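Local coordinates for ABC transporter periplasmic peptide-binding protein (Pseudoalteromonas, PDB 4QFL), which binds dipeptides such as Ala-Phe in the periplasm and probably hands them to an ABC transporter for uptake, at residues A105-T110 against K188-A193; H315-E320 against Q397-K402; I282-E287 against M507-S512. One frame throughout, in Å; residues are numbered along the deposited sequence.

Interaction 1: residues A105-T110 against K188-A193; sequences AYFTPT and KEYAMA
CB of Tyr190 lies over one face of the Phe107 ring, a CH-pi contact 3.9 Å from the ring centroid, while CG of Glu189 comes in at the ring's edge, in plane. Phe107 carries its CG anti to the backbone N (chi1 177°), which sends CG toward helix 188-196, with the ring beyond it. The Phe107 and Tyr190 planes are inclined at 57°, and their CD1 atoms approach to 3.7 Å. Tyr106 completes the aromatic cluster, its CD1 lying obliquely 3.3 Å from Tyr190 OH. Tyrosine suits both places because each hydroxyl finds a backbone carbonyl nearby: Tyr190 OH bonds Tyr206 O and Tyr106 OH bonds Pro207 O.

Beyond Phe107 the contact turns polar. The extended chain of Glu189 brings its carboxylate to Thr110, whose N-H meets the syn lone pair of OE1 at 2.9 Å, nearly straight at 171°. Thr110 OG1 donates to Glu189 OE2 at a very short 2.5 Å, a length best read with caution. A two-oxygen group thus faces two donors of one residue; the straight N-H bond would probably limit its turning and help to keep it ionised, whatever the true length of the OG1 bond.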
loop_
_atom_site.group_PDB
_atom_site.type_symbol
_atom_site.label_atom_id
_atom_site.label_comp_id
_atom_site.label_asym_id
_atom_site.label_seq_id
_atom_site.Cartn_x
_atom_site.Cartn_y
_atom_site.Cartn_z
ATOM N N ALA A 105 24.826 -6.156 13.971
ATOM C CA ALA A 105 26.105 -6.799 13.667
ATOM C C ALA A 105 26.998 -5.907 12.810
ATOM O O ALA A 105 28.210 -5.986 12.900
ATOM C CB ALA A 105 25.877 -8.138 12.972
ATOM N N TYR A 106 26.391 -5.050 11.993
ATOM C CA TYR A 106 27.129 -4.246 11.034
ATOM C C TYR A 106 27.213 -2.756 11.406
ATOM O O TYR A 106 27.863 -1.981 10.707
ATOM C CB TYR A 106 26.526 -4.438 9.634
ATOM C CG TYR A 106 25.011 -4.517 9.653
ATOM C CD1 TYR A 106 24.233 -3.370 9.546
ATOM C CD2 TYR A 106 24.360 -5.734 9.804
ATOM C CE1 TYR A 106 22.850 -3.433 9.583
ATOM C CE2 TYR A 106 22.976 -5.805 9.838
ATOM C CZ TYR A 106 22.231 -4.651 9.726
ATOM O OH TYR A 106 20.862 -4.714 9.763
ATOM N N PHE A 107 26.578 -2.355 12.512
ATOM C CA PHE A 107 26.555 -0.935 12.911
ATOM C C PHE A 107 26.368 -0.709 14.411
ATOM O O PHE A 107 25.568 -1.384 15.056
ATOM C CB PHE A 107 25.468 -0.174 12.136
ATOM C CG PHE A 107 25.319 1.286 12.532
ATOM C CD1 PHE A 107 26.189 2.253 12.046
ATOM C CD2 PHE A 107 24.273 1.696 13.355
ATOM C CE1 PHE A 107 26.032 3.583 12.386
ATOM C CE2 PHE A 107 24.113 3.033 13.696
ATOM C CZ PHE A 107 24.999 3.972 13.214
ATOM N N THR A 108 27.119 0.247 14.952
ATOM C CA THR A 108 26.952 0.715 16.322
ATOM C C THR A 108 26.961 2.238 16.307
ATOM O O THR A 108 27.950 2.850 15.876
ATOM C CB THR A 108 28.110 0.261 17.236
ATOM O OG1 THR A 108 28.296 -1.155 17.122
ATOM C CG2 THR A 108 27.820 0.620 18.686
ATOM N N PRO A 109 25.862 2.859 16.775
ATOM C CA PRO A 109 25.740 4.323 16.810
ATOM C C PRO A 109 26.771 4.977 17.721
ATOM O O PRO A 109 27.190 4.366 18.702
ATOM C CB PRO A 109 24.332 4.546 17.383
ATOM C CG PRO A 109 23.970 3.257 18.057
ATOM C CD PRO A 109 24.629 2.194 17.234
ATOM N N THR A 110 27.177 6.199 17.388
ATOM C CA THR A 110 28.000 7.005 18.281
ATOM C C THR A 110 27.219 8.210 18.796
ATOM O O THR A 110 27.729 8.998 19.584
ATOM C CB THR A 110 29.290 7.491 17.594
ATOM O OG1 THR A 110 28.969 8.381 16.518
ATOM C CG2 THR A 110 30.073 6.317 17.056
ATOM N N LYS A 188 21.415 8.525 9.475
ATOM C CA LYS A 188 22.433 9.245 8.729
ATOM C C LYS A 188 23.825 8.725 9.052
ATOM O O LYS A 188 24.665 8.581 8.158
ATOM C CB LYS A 188 22.370 10.747 8.982
ATOM C CG LYS A 188 23.306 11.504 8.055
ATOM C CD LYS A 188 23.282 12.997 8.269
ATOM C CE LYS A 188 24.209 13.670 7.270
ATOM N NZ LYS A 188 24.251 15.149 7.426
ATOM N N GLU A 189 24.080 8.439 10.323
ATOM C CA GLU A 189 25.400 7.939 10.687
ATOM C C GLU A 189 25.719 6.640 9.954
ATOM O O GLU A 189 26.808 6.475 9.419
ATOM C CB GLU A 189 25.552 7.759 12.195
ATOM C CG GLU A 189 26.946 7.273 12.575
ATOM C CD GLU A 189 27.151 7.170 14.070
ATOM O OE1 GLU A 189 26.138 7.163 14.801
ATOM O OE2 GLU A 189 28.323 7.095 14.511
ATOM N N TYR A 190 24.764 5.721 9.927
ATOM C CA TYR A 190 24.936 4.476 9.195
ATOM C C TYR A 190 25.196 4.800 7.736
ATOM O O TYR A 190 26.156 4.312 7.143
ATOM C CB TYR A 190 23.685 3.606 9.341
ATOM C CG TYR A 190 23.744 2.247 8.672
ATOM C CD1 TYR A 190 24.892 1.462 8.720
ATOM C CD2 TYR A 190 22.638 1.737 8.017
ATOM C CE1 TYR A 190 24.936 0.224 8.113
ATOM C CE2 TYR A 190 22.670 0.504 7.414
ATOM C CZ TYR A 190 23.821 -0.253 7.461
ATOM O OH TYR A 190 23.846 -1.495 6.857
ATOM N N ALA A 191 24.349 5.644 7.165
ATOM C CA ALA A 191 24.469 5.996 5.748
ATOM C C ALA A 191 25.819 6.613 5.405
ATOM O O ALA A 191 26.409 6.283 4.383
ATOM C CB ALA A 191 23.349 6.924 5.334
ATOM N N MET A 192 26.301 7.510 6.258
ATOM C CA MET A 192 27.589 8.167 6.048
ATOM C C MET A 192 28.760 7.205 6.256
ATOM O O MET A 192 29.802 7.325 5.611
ATOM C CB MET A 192 27.717 9.381 6.975
ATOM C CG MET A 192 26.817 10.543 6.591
ATOM S SD MET A 192 26.789 10.789 4.798
ATOM C CE MET A 192 25.199 10.092 4.375
ATOM N N ALA A 193 28.571 6.247 7.153
ATOM C CA ALA A 193 29.550 5.193 7.395
ATOM C C ALA A 193 29.731 4.292 6.172
ATOM O O ALA A 193 30.853 4.059 5.714
ATOM C CB ALA A 193 29.131 4.363 8.590
#

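Interaction 2: residues H315-E320 against Q397-K402; sequences HAIDIE and QSDLRK
Asp399, on helix 389-401, reaches across to Asp318, the N-cap residue of helix 319-325 and the centre of an inverse gamma turn. Asp399 CB sits 3.2 Å from Ala316 O. The Asp399 CG stands beside its own backbone N (chi1 -78°), and this directs CG toward the turn that precedes the second helix. There Asp399 OD2 passes 3.3 Å from Asp318 CB and accepts the backbone N-H of Asp318, the N lying 2.8 Å from this same OD2. That bond is almost straight (169°), yet the donor stands well above the carboxylate plane, 50° out of it. Asp399 OD2 also accepts a hydrogen bond from a water that donates a second one to Asp318 O, so two donors grip one oxygen. An alanine in place of Asp399 would probably leave Asp318 N without this acceptor, the water with one partner fewer and the turn less firmly held.

Asp318 itself points OD1 elsewhere, to the backbone N of Lys321 in the first turn of its own helix. Aspartate suits both positions, since a short acidic side chain can reach backbone N-H groups close by. The two carboxylates stay apart, not in contact. Beside this polar bridge the packing is aliphatic: Leu400 CD2 meets Ala316 CB at 3.8 Å, and Leu400 CG meets Ile317 CD1 at 4.0 Å. Val407 and Ala359 cover this apolar patch further. Across the backbones, a second water donates to Ala316 O at 3.1 Å and to Asp399 O at 2.6 Å.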
loop_
_atom_site.group_PDB
_atom_site.type_symbol
_atom_site.label_atom_id
_atom_site.label_comp_id
_atom_site.label_asym_id
_atom_site.label_seq_id
_atom_site.Cartn_x
_atom_site.Cartn_y
_atom_site.Cartn_z
ATOM N N HIS A 315 -19.972 -4.179 -18.672
ATOM C CA HIS A 315 -21.369 -4.621 -18.608
ATOM C C HIS A 315 -21.518 -6.144 -18.693
ATOM O O HIS A 315 -22.579 -6.690 -18.395
ATOM C CB HIS A 315 -22.210 -3.946 -19.701
ATOM C CG HIS A 315 -22.590 -2.528 -19.393
ATOM N ND1 HIS A 315 -23.250 -2.164 -18.239
ATOM C CD2 HIS A 315 -22.421 -1.385 -20.101
ATOM C CE1 HIS A 315 -23.460 -0.860 -18.242
ATOM N NE2 HIS A 315 -22.967 -0.363 -19.362
ATOM N N ALA A 316 -20.452 -6.826 -19.090
ATOM C CA ALA A 316 -20.487 -8.269 -19.265
ATOM C C ALA A 316 -20.209 -9.010 -17.961
ATOM O O ALA A 316 -20.302 -10.238 -17.905
ATOM C CB ALA A 316 -19.484 -8.678 -20.313
ATOM N N ILE A 317 -19.864 -8.267 -16.914
ATOM C CA ILE A 317 -19.333 -8.885 -15.699
ATOM C C ILE A 317 -20.370 -9.099 -14.611
ATOM O O ILE A 317 -20.979 -8.157 -14.124
ATOM C CB ILE A 317 -18.148 -8.087 -15.133
ATOM C CG1 ILE A 317 -17.126 -7.836 -16.238
ATOM C CG2 ILE A 317 -17.497 -8.849 -13.984
ATOM C CD1 ILE A 317 -16.622 -9.113 -16.885
ATOM N N ASP A 318 -20.555 -10.357 -14.237
ATOM C CA ASP A 318 -21.506 -10.714 -13.195
ATOM C C ASP A 318 -20.920 -10.379 -11.842
ATOM O O ASP A 318 -20.301 -11.227 -11.204
ATOM C CB ASP A 318 -21.821 -12.208 -13.251
ATOM C CG ASP A 318 -23.060 -12.578 -12.443
ATOM O OD1 ASP A 318 -23.499 -11.768 -11.594
ATOM O OD2 ASP A 318 -23.599 -13.685 -12.659
ATOM N N ILE A 319 -21.117 -9.143 -11.405
ATOM C CA ILE A 319 -20.516 -8.682 -10.162
ATOM C C ILE A 319 -21.083 -9.427 -8.959
ATOM O O ILE A 319 -20.384 -9.668 -7.972
ATOM C CB ILE A 319 -20.688 -7.156 -9.968
ATOM C CG1 ILE A 319 -19.854 -6.407 -10.995
ATOM C CG2 ILE A 319 -20.216 -6.733 -8.587
ATOM C CD1 ILE A 319 -18.387 -6.779 -10.931
ATOM N N GLU A 320 -22.355 -9.799 -9.041
ATOM C CA GLU A 320 -23.011 -10.405 -7.892
ATOM C C GLU A 320 -22.558 -11.842 -7.669
ATOM O O GLU A 320 -22.614 -12.357 -6.552
ATOM C CB GLU A 320 -24.532 -10.286 -8.013
ATOM C CG GLU A 320 -25.050 -8.872 -7.732
ATOM C CD GLU A 320 -24.816 -8.436 -6.284
ATOM O OE1 GLU A 320 -24.876 -9.306 -5.384
ATOM O OE2 GLU A 320 -24.569 -7.229 -6.041
ATOM N N GLN A 397 -13.593 -14.562 -17.268
ATOM C CA GLN A 397 -13.287 -15.304 -18.484
ATOM C C GLN A 397 -14.557 -15.961 -19.044
ATOM O O GLN A 397 -14.875 -15.815 -20.223
ATOM C CB GLN A 397 -12.209 -16.343 -18.177
ATOM C CG GLN A 397 -11.877 -17.311 -19.295
ATOM C CD GLN A 397 -10.686 -18.198 -18.950
ATOM O OE1 GLN A 397 -10.762 -19.065 -18.071
ATOM N NE2 GLN A 397 -9.575 -17.980 -19.639
ATOM N N SER A 398 -15.288 -16.667 -18.189
ATOM C CA SER A 398 -16.580 -17.218 -18.570
ATOM C C SER A 398 -17.576 -16.138 -19.006
ATOM O O SER A 398 -18.239 -16.274 -20.036
ATOM C CB SER A 398 -17.171 -18.026 -17.414
ATOM O OG SER A 398 -18.581 -18.155 -17.556
ATOM N N ASP A 399 -17.694 -15.070 -18.222
ATOM C CA ASP A 399 -18.639 -14.000 -18.537
ATOM C C ASP A 399 -18.390 -13.378 -19.909
ATOM O O ASP A 399 -19.338 -13.137 -20.658
ATOM C CB ASP A 399 -18.601 -12.892 -17.485
ATOM C CG ASP A 399 -19.350 -13.254 -16.223
ATOM O OD1 ASP A 399 -20.134 -14.225 -16.253
ATOM O OD2 ASP A 399 -19.157 -12.559 -15.203
ATOM N N LEU A 400 -17.122 -13.101 -20.220
ATOM C CA LEU A 400 -16.752 -12.369 -21.434
ATOM C C LEU A 400 -16.816 -13.237 -22.679
ATOM O O LEU A 400 -17.160 -12.756 -23.757
ATOM C CB LEU A 400 -15.355 -11.773 -21.299
ATOM C CG LEU A 400 -15.256 -10.557 -20.380
ATOM C CD1 LEU A 400 -13.815 -10.295 -19.975
ATOM C CD2 LEU A 400 -15.860 -9.334 -21.031
ATOM N N ARG A 401 -16.465 -14.510 -22.531
ATOM C CA ARG A 401 -16.605 -15.465 -23.620
ATOM C C ARG A 401 -18.012 -15.380 -24.214
ATOM O O ARG A 401 -18.204 -15.597 -25.416
ATOM C CB ARG A 401 -16.325 -16.889 -23.128
ATOM C CG ARG A 401 -16.356 -17.954 -24.222
ATOM C CD ARG A 401 -16.232 -19.359 -23.647
ATOM N NE ARG A 401 -16.318 -20.391 -24.679
ATOM C CZ ARG A 401 -15.278 -21.081 -25.144
ATOM N NH1 ARG A 401 -14.059 -20.860 -24.666
ATOM N NH2 ARG A 401 -15.454 -22.001 -26.088
ATOM N N LYS A 402 -18.987 -15.048 -23.370
ATOM C CA LYS A 402 -20.399 -15.064 -23.768
ATOM C C LYS A 402 -20.802 -13.914 -24.696
ATOM O O LYS A 402 -21.756 -14.032 -25.478
ATOM C CB LYS A 402 -21.308 -15.118 -22.540
ATOM C CG LYS A 402 -21.225 -16.436 -21.785
ATOM C CD LYS A 402 -22.149 -16.436 -20.582
ATOM C CE LYS A 402 -21.959 -17.695 -19.759
ATOM N NZ LYS A 402 -22.764 -17.659 -18.508
HETATM O O HOH W 1 -21.638 -12.099 -19.970
HETATM O O HOH W 2 -18.971 -12.954 -12.555
#

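Interaction 3: residues I282-E287 against M507-S512; sequences INVERE and MRFQAS
Arg286 and Phe509 stand side by side on one face of an antiparallel strand pair, 282-287 with 508-512. Arg286 NH1 lies at the edge of the ring, in its plane, 3.6 Å from Phe509 CZ, and the guanidinium is turned 87° from the ring. Met507 lays CG over one face of that guanidinium and brings CE to 3.5 Å from Arg286 CG; methionine's unbranched, flexible chain can bend at chi2 and chi3 to lie against the guanidinium. Farther along the same face, Val284 CG1 meets Phe509 CD1 at 4.2 Å, while its CG2 lies beside Ala511 CB.

Beneath these side chains, the hydrogen-bonded pairs Asn283-Ser512, Glu285-Gln510 and Glu287-Arg508 each contribute two backbone bonds. They fix the register, and Ala511 pairs on its other edge with Thr265 of strand 264-266. Outward again, Leu273 and Leu276 of helix 273-278 cover the apolar patch, and Asn330 OD1 holds Arg286 NH2. On the opposite face Glu287 OE2 takes Gly522 N, and Arg508 gives its NH1 to Gly522 O and its NH2 to Gly525 O. Toward the Asn283-Ser512 pair, on the face that also carries Glu285 and Gln510, a water accepts from Asn283 ND2 at 2.8 Å and from Ser512 OG at 2.9 Å.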
loop_
_atom_site.group_PDB
_atom_site.type_symbol
_atom_site.label_atom_id
_atom_site.label_comp_id
_atom_site.label_asym_id
_atom_site.label_seq_id
_atom_site.Cartn_x
_atom_site.Cartn_y
_atom_site.Cartn_z
ATOM N N ILE A 282 -7.438 -21.165 17.632
ATOM C CA ILE A 282 -7.086 -20.169 16.627
ATOM C C ILE A 282 -8.074 -19.012 16.673
ATOM O O ILE A 282 -9.279 -19.215 16.842
ATOM C CB ILE A 282 -7.063 -20.781 15.213
ATOM C CG1 ILE A 282 -5.889 -21.736 15.068
ATOM C CG2 ILE A 282 -6.957 -19.697 14.149
ATOM C CD1 ILE A 282 -5.877 -22.439 13.755
ATOM N N ASN A 283 -7.554 -17.799 16.535
ATOM C CA ASN A 283 -8.385 -16.609 16.405
ATOM C C ASN A 283 -8.301 -16.066 14.997
ATOM O O ASN A 283 -7.229 -16.006 14.412
ATOM C CB ASN A 283 -7.927 -15.514 17.363
ATOM C CG ASN A 283 -8.063 -15.908 18.812
ATOM O OD1 ASN A 283 -9.045 -16.545 19.215
ATOM N ND2 ASN A 283 -7.078 -15.530 19.610
ATOM N N VAL A 284 -9.430 -15.654 14.453
ATOM C CA VAL A 284 -9.413 -14.986 13.165
ATOM C C VAL A 284 -10.085 -13.625 13.326
ATOM O O VAL A 284 -11.281 -13.538 13.634
ATOM C CB VAL A 284 -10.089 -15.834 12.082
ATOM C CG1 VAL A 284 -9.878 -15.203 10.710
ATOM C CG2 VAL A 284 -9.542 -17.251 12.122
ATOM N N GLU A 285 -9.304 -12.563 13.161
ATOM C CA GLU A 285 -9.848 -11.223 13.285
ATOM C C GLU A 285 -10.422 -10.808 11.948
ATOM O O GLU A 285 -9.950 -11.236 10.907
ATOM C CB GLU A 285 -8.772 -10.235 13.700
ATOM C CG GLU A 285 -8.193 -10.467 15.068
ATOM C CD GLU A 285 -6.996 -9.564 15.323
ATOM O OE1 GLU A 285 -7.209 -8.351 15.560
ATOM O OE2 GLU A 285 -5.841 -10.060 15.263
ATOM N N ARG A 286 -11.435 -9.952 11.996
ATOM C CA ARG A 286 -12.185 -9.550 10.824
ATOM C C ARG A 286 -12.524 -8.083 11.007
ATOM O O ARG A 286 -13.377 -7.746 11.808
ATOM C CB ARG A 286 -13.467 -10.390 10.753
ATOM C CG ARG A 286 -14.474 -9.956 9.716
ATOM C CD ARG A 286 -15.795 -10.706 9.882
ATOM N NE ARG A 286 -16.750 -10.292 8.863
ATOM C CZ ARG A 286 -17.173 -11.063 7.868
ATOM N NH1 ARG A 286 -16.758 -12.322 7.763
ATOM N NH2 ARG A 286 -18.025 -10.578 6.980
ATOM N N GLU A 287 -11.841 -7.197 10.293
ATOM C CA GLU A 287 -12.045 -5.775 10.526
ATOM C C GLU A 287 -12.393 -5.016 9.253
ATOM O O GLU A 287 -11.981 -5.405 8.155
ATOM C CB GLU A 287 -10.797 -5.163 11.144
ATOM C CG GLU A 287 -10.217 -5.973 12.274
ATOM C CD GLU A 287 -8.980 -5.320 12.893
ATOM O OE1 GLU A 287 -8.463 -5.878 13.889
ATOM O OE2 GLU A 287 -8.526 -4.256 12.396
ATOM N N MET A 507 -12.969 -7.245 3.497
ATOM C CA MET A 507 -12.716 -7.202 4.941
ATOM C C MET A 507 -11.260 -7.579 5.178
ATOM O O MET A 507 -10.677 -8.357 4.418
ATOM C CB MET A 507 -13.632 -8.180 5.691
ATOM C CG MET A 507 -15.103 -7.794 5.688
ATOM S SD MET A 507 -15.364 -6.281 6.615
ATOM C CE MET A 507 -14.714 -6.782 8.189
ATOM N N ARG A 508 -10.664 -7.012 6.220
ATOM C CA ARG A 508 -9.293 -7.343 6.574
ATOM C C ARG A 508 -9.260 -8.519 7.559
ATOM O O ARG A 508 -9.708 -8.386 8.689
ATOM C CB ARG A 508 -8.610 -6.116 7.169
ATOM C CG ARG A 508 -7.120 -6.262 7.334
ATOM C CD ARG A 508 -6.477 -4.974 7.810
ATOM N NE ARG A 508 -5.036 -5.026 7.605
ATOM C CZ ARG A 508 -4.244 -3.966 7.648
ATOM N NH1 ARG A 508 -4.756 -2.775 7.914
ATOM N NH2 ARG A 508 -2.946 -4.098 7.428
ATOM N N PHE A 509 -8.744 -9.666 7.124
ATOM C CA PHE A 509 -8.665 -10.854 7.981
ATOM C C PHE A 509 -7.231 -11.184 8.403
ATOM O O PHE A 509 -6.287 -10.957 7.658
ATOM C CB PHE A 509 -9.196 -12.098 7.262
ATOM C CG PHE A 509 -10.675 -12.096 7.009
ATOM C CD1 PHE A 509 -11.560 -12.522 7.989
ATOM C CD2 PHE A 509 -11.174 -11.723 5.767
ATOM C CE1 PHE A 509 -12.916 -12.542 7.749
ATOM C CE2 PHE A 509 -12.534 -11.737 5.516
ATOM C CZ PHE A 509 -13.409 -12.148 6.511
ATOM N N GLN A 510 -7.080 -11.754 9.593
ATOM C CA GLN A 510 -5.822 -12.367 9.989
ATOM C C GLN A 510 -6.040 -13.523 10.954
ATOM O O GLN A 510 -6.815 -13.412 11.903
ATOM C CB GLN A 510 -4.887 -11.359 10.634
ATOM C CG GLN A 510 -3.572 -11.974 11.074
ATOM C CD GLN A 510 -2.623 -10.930 11.583
ATOM O OE1 GLN A 510 -2.677 -10.548 12.748
ATOM N NE2 GLN A 510 -1.760 -10.435 10.702
ATOM N N ALA A 511 -5.351 -14.632 10.708
ATOM C CA ALA A 511 -5.453 -15.774 11.600
ATOM C C ALA A 511 -4.239 -15.855 12.504
ATOM O O ALA A 511 -3.130 -15.535 12.101
ATOM C CB ALA A 511 -5.614 -17.062 10.814
ATOM N N SER A 512 -4.451 -16.287 13.739
ATOM C CA SER A 512 -3.336 -16.482 14.642
ATOM C C SER A 512 -3.646 -17.507 15.727
ATOM O O SER A 512 -4.806 -17.771 16.044
ATOM C CB SER A 512 -2.898 -15.140 15.253
ATOM O OG SER A 512 -3.934 -14.527 16.004
HETATM O O HOH W 3 -4.817 -14.138 18.727
HETATM O O HOH W 4 -5.750 -13.058 14.288
#

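Interactions 1 and 2 lie on opposite sides of the chain's centre, their own centres about 56 Å apart; interaction 3 sits nearer the middle, its centre about 19 Å from that of the chain. None of the three touches another. Interaction 2 is the buried one, while 1 and 3 are partly buried. Interactions 1 and 2 both use an acidic side chain of a helix to hold a backbone N-H of a loop or turn, but aromatic rings accompany the first and aliphatic side chains with waters the second. Interaction 3 instead joins strands through backbone bonds. Strand 500-513 links two of them: it supplies 507-512, and its Tyr501 and Ile503 touch Ile319 of 315-320.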